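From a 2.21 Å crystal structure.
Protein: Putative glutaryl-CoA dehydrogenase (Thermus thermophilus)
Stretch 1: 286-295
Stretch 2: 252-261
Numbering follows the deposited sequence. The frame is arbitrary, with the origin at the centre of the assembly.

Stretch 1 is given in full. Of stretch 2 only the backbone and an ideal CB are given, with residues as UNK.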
# COMPACT_ATOMS: atom_id res chain seq x y z
N LYS A 286 -10.65 8.50 1.77
CA LYS A 286 -10.75 7.44 2.78
C LYS A 286 -12.15 6.88 2.87
O LYS A 286 -12.33 5.66 2.95
CB LYS A 286 -10.36 7.99 4.14
CG LYS A 286 -8.91 8.36 4.27
CD LYS A 286 -8.69 9.01 5.63
CE LYS A 286 -7.28 9.55 5.76
NZ LYS A 286 -7.30 10.68 6.73
N LEU A 287 -13.14 7.77 2.89
CA LEU A 287 -14.52 7.35 2.95
C LEU A 287 -14.83 6.58 1.65
O LEU A 287 -15.53 5.57 1.69
CB LEU A 287 -15.44 8.57 3.14
CG LEU A 287 -15.13 9.38 4.41
CD1 LEU A 287 -16.02 10.63 4.46
CD2 LEU A 287 -15.40 8.50 5.66
N ALA A 288 -14.30 7.05 0.51
CA ALA A 288 -14.53 6.40 -0.79
C ALA A 288 -13.99 4.97 -0.81
O ALA A 288 -14.60 4.07 -1.38
CB ALA A 288 -13.89 7.21 -1.92
N GLU A 289 -12.83 4.79 -0.19
CA GLU A 289 -12.20 3.48 -0.12
C GLU A 289 -13.08 2.58 0.74
O GLU A 289 -13.34 1.42 0.40
CB GLU A 289 -10.80 3.60 0.50
CG GLU A 289 -9.93 2.36 0.35
CD GLU A 289 -9.39 2.16 -1.06
OE1 GLU A 289 -10.12 2.40 -2.04
OE2 GLU A 289 -8.21 1.76 -1.18
N MET A 290 -13.53 3.13 1.87
CA MET A 290 -14.39 2.40 2.78
C MET A 290 -15.65 1.89 2.08
O MET A 290 -16.05 0.74 2.26
CB MET A 290 -14.78 3.28 3.97
CG MET A 290 -13.62 3.63 4.89
SD MET A 290 -14.14 4.58 6.33
CE MET A 290 -14.92 3.32 7.32
N LEU A 291 -16.26 2.75 1.27
CA LEU A 291 -17.47 2.37 0.56
C LEU A 291 -17.18 1.32 -0.50
O LEU A 291 -17.93 0.36 -0.65
CB LEU A 291 -18.10 3.61 -0.08
CG LEU A 291 -19.45 3.40 -0.76
CD1 LEU A 291 -20.51 3.08 0.28
CD2 LEU A 291 -19.82 4.63 -1.53
N ALA A 292 -16.08 1.48 -1.22
CA ALA A 292 -15.70 0.54 -2.26
C ALA A 292 -15.51 -0.84 -1.66
O ALA A 292 -16.05 -1.83 -2.15
CB ALA A 292 -14.42 0.99 -2.96
N TRP A 293 -14.74 -0.91 -0.58
CA TRP A 293 -14.49 -2.18 0.06
C TRP A 293 -15.77 -2.86 0.53
O TRP A 293 -15.95 -4.05 0.36
CB TRP A 293 -13.55 -1.99 1.23
CG TRP A 293 -12.15 -1.69 0.82
CD1 TRP A 293 -11.56 -2.01 -0.36
CD2 TRP A 293 -11.14 -1.07 1.62
NE1 TRP A 293 -10.24 -1.64 -0.35
CE2 TRP A 293 -9.96 -1.06 0.86
CE3 TRP A 293 -11.13 -0.53 2.91
CZ2 TRP A 293 -8.76 -0.52 1.35
CZ3 TRP A 293 -9.94 0.00 3.40
CH2 TRP A 293 -8.77 0.01 2.62
N HIS A 294 -16.65 -2.08 1.14
CA HIS A 294 -17.90 -2.62 1.64
C HIS A 294 -18.74 -3.23 0.53
O HIS A 294 -19.32 -4.29 0.71
CB HIS A 294 -18.69 -1.53 2.35
CG HIS A 294 -19.94 -2.02 2.99
ND1 HIS A 294 -21.15 -2.10 2.32
CD2 HIS A 294 -20.19 -2.48 4.25
CE1 HIS A 294 -22.07 -2.57 3.13
NE2 HIS A 294 -21.52 -2.81 4.30
N THR A 295 -18.80 -2.56 -0.61
CA THR A 295 -19.57 -3.05 -1.75
C THR A 295 -18.97 -4.35 -2.27
O THR A 295 -19.69 -5.29 -2.59
CB THR A 295 -19.58 -1.99 -2.88
OG1 THR A 295 -20.14 -0.77 -2.37
CG2 THR A 295 -20.38 -2.47 -4.07
N UNK A 252 -17.84 -9.09 9.07
CA UNK A 252 -16.78 -8.12 8.78
C UNK A 252 -17.36 -6.91 8.09
O UNK A 252 -16.96 -5.77 8.35
CB UNK A 252 -15.68 -8.75 7.92
N UNK A 253 -18.30 -7.16 7.19
CA UNK A 253 -18.95 -6.09 6.43
C UNK A 253 -19.84 -5.24 7.33
O UNK A 253 -20.07 -4.06 7.04
CB UNK A 253 -19.77 -6.68 5.28
N UNK A 254 -20.34 -5.83 8.41
CA UNK A 254 -21.18 -5.11 9.34
C UNK A 254 -20.40 -4.13 10.20
O UNK A 254 -20.85 -3.01 10.44
CB UNK A 254 -21.93 -6.10 10.23
N UNK A 255 -19.24 -4.56 10.68
CA UNK A 255 -18.40 -3.69 11.51
C UNK A 255 -17.86 -2.57 10.61
O UNK A 255 -17.54 -1.48 11.08
CB UNK A 255 -17.26 -4.47 12.17
N UNK A 256 -17.77 -2.85 9.31
CA UNK A 256 -17.29 -1.87 8.34
C UNK A 256 -18.36 -0.79 8.18
O UNK A 256 -18.05 0.38 8.12
CB UNK A 256 -16.97 -2.53 7.00
N UNK A 257 -19.62 -1.19 8.11
CA UNK A 257 -20.70 -0.21 8.02
C UNK A 257 -20.70 0.66 9.29
O UNK A 257 -20.92 1.87 9.24
CB UNK A 257 -22.05 -0.91 7.83
N UNK A 258 -20.43 0.04 10.43
CA UNK A 258 -20.41 0.77 11.68
C UNK A 258 -19.35 1.87 11.72
O UNK A 258 -19.66 3.01 12.06
CB UNK A 258 -20.18 -0.21 12.84
N UNK A 259 -18.10 1.55 11.38
CA UNK A 259 -17.04 2.55 11.42
C UNK A 259 -17.15 3.57 10.30
O UNK A 259 -16.78 4.73 10.45
CB UNK A 259 -15.67 1.86 11.35
N UNK A 260 -17.67 3.13 9.16
CA UNK A 260 -17.83 4.00 8.01
C UNK A 260 -18.89 5.04 8.32
O UNK A 260 -18.67 6.24 8.18
CB UNK A 260 -18.20 3.20 6.76
N UNK A 261 -20.04 4.56 8.76
CA UNK A 261 -21.17 5.41 9.07
C UNK A 261 -20.79 6.50 10.06
O UNK A 261 -21.18 7.66 9.91
CB UNK A 261 -22.32 4.57 9.62

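Both stretches are helical, and they run nearly antiparallel, at 158°, with axes 10.0 Å apart at closest approach. Stretch 1 presents mainly Met290 and His294, with Leu287, Leu291 and Trp293 beside them.

Position 252 has nothing of stretch 1 within 5.5 Å of its ideal CB. This contact sets no preference. The residue is Ala252.

At position 253 CA-to-CB points sideways, and the ideal CB lies 4.3 Å from His294 CD2. A flexible apolar chain could turn in over the His294 backbone; a polar one might seek the imidazole. The residue is Met253. Its end comes nearer than its CB, and SD sits 5.3 Å from the centroid of the His294 ring, at an oblique angle. CE is 3.7 Å from Trp293 O. The chi2 of -27° lies between wells, and CE is modelled too close to His294 CA, so its exact place deserves caution.

Position 254 points away. Its phi/psi of -74/-42 is ordinary helix, so nothing in the backbone demands a special residue. It is Gly254, with no side chain. Position 255 is out of reach; it is Ala255.

Position 256 points toward stretch 1, with its ideal CB 4.2 Å from His294 CD2. The space between Met290, Trp293 and His294 suits a medium apolar chain: leucine, isoleucine or methionine. The residue is Leu256. CD2 packs 3.6 Å from Met290 O and CD1 4.3 Å from Trp293 CB, while its CB lies at the edge of the His294 ring.

At position 257 the ideal CB is 4.0 Å from His294 NE2, but the bond points sideways. Many residues would fit, polar ones included. Glu257 brings CB to 4.1 Å from His294 NE2, and its carboxylate is hydrogen-bonded elsewhere in the structure.

Position 258 points away and is open to choice; it is Ala258.

Position 259 points sideways, its ideal CB 4.4 Å from Met290 CE. A small or branched apolar residue suits. Val259 places CG2 3.5 Å from Met290 CE.

Position 260 points toward stretch 1. Its ideal CB is only 3.3 Å from Met290 CE, a tight fit, so a longer chain has to clear that methyl, and could lead on toward Leu287 and Leu291. An aromatic or long apolar chain could do so. Tyr260 has the largest covered area, 102 Å². Its CE1 lies 3.6 Å from Leu287 O, which sits at the ring edge, and its OH is 3.7 Å from Leu291 CD1.

Position 261 points away, leaving polar or charged residues possible. Glu261 makes no contact.

Stretch 2 252-261: AMGALEAVYE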
# COMPACT_ATOMS: atom_id res chain seq x y z
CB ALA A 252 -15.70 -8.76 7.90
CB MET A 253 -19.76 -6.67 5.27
CG MET A 253 -18.92 -7.10 4.08
SD MET A 253 -17.36 -6.20 3.96
CE MET A 253 -17.95 -4.60 3.38
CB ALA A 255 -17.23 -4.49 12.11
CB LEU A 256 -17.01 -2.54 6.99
CG LEU A 256 -16.02 -1.81 6.05
CD1 LEU A 256 -15.71 -2.66 4.83
CD2 LEU A 256 -16.60 -0.50 5.62
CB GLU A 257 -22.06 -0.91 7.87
CG GLU A 257 -23.25 -0.02 8.23
CD GLU A 257 -24.59 -0.70 8.06
OE1 GLU A 257 -25.56 -0.25 8.70
OE2 GLU A 257 -24.70 -1.66 7.27
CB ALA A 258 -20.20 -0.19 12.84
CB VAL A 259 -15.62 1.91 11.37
CG1 VAL A 259 -15.45 0.94 12.52
CG2 VAL A 259 -15.41 1.21 10.03
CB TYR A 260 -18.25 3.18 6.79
CG TYR A 260 -18.82 3.98 5.65
CD1 TYR A 260 -18.00 4.62 4.71
CD2 TYR A 260 -20.21 4.07 5.47
CE1 TYR A 260 -18.55 5.34 3.63
CE2 TYR A 260 -20.76 4.77 4.40
CZ TYR A 260 -19.94 5.40 3.49
OH TYR A 260 -20.54 6.07 2.44
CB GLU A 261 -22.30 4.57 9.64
CG GLU A 261 -23.64 4.97 9.11
CD GLU A 261 -23.67 4.94 7.61
OE1 GLU A 261 -23.66 3.83 7.04
OE2 GLU A 261 -23.68 6.03 7.01
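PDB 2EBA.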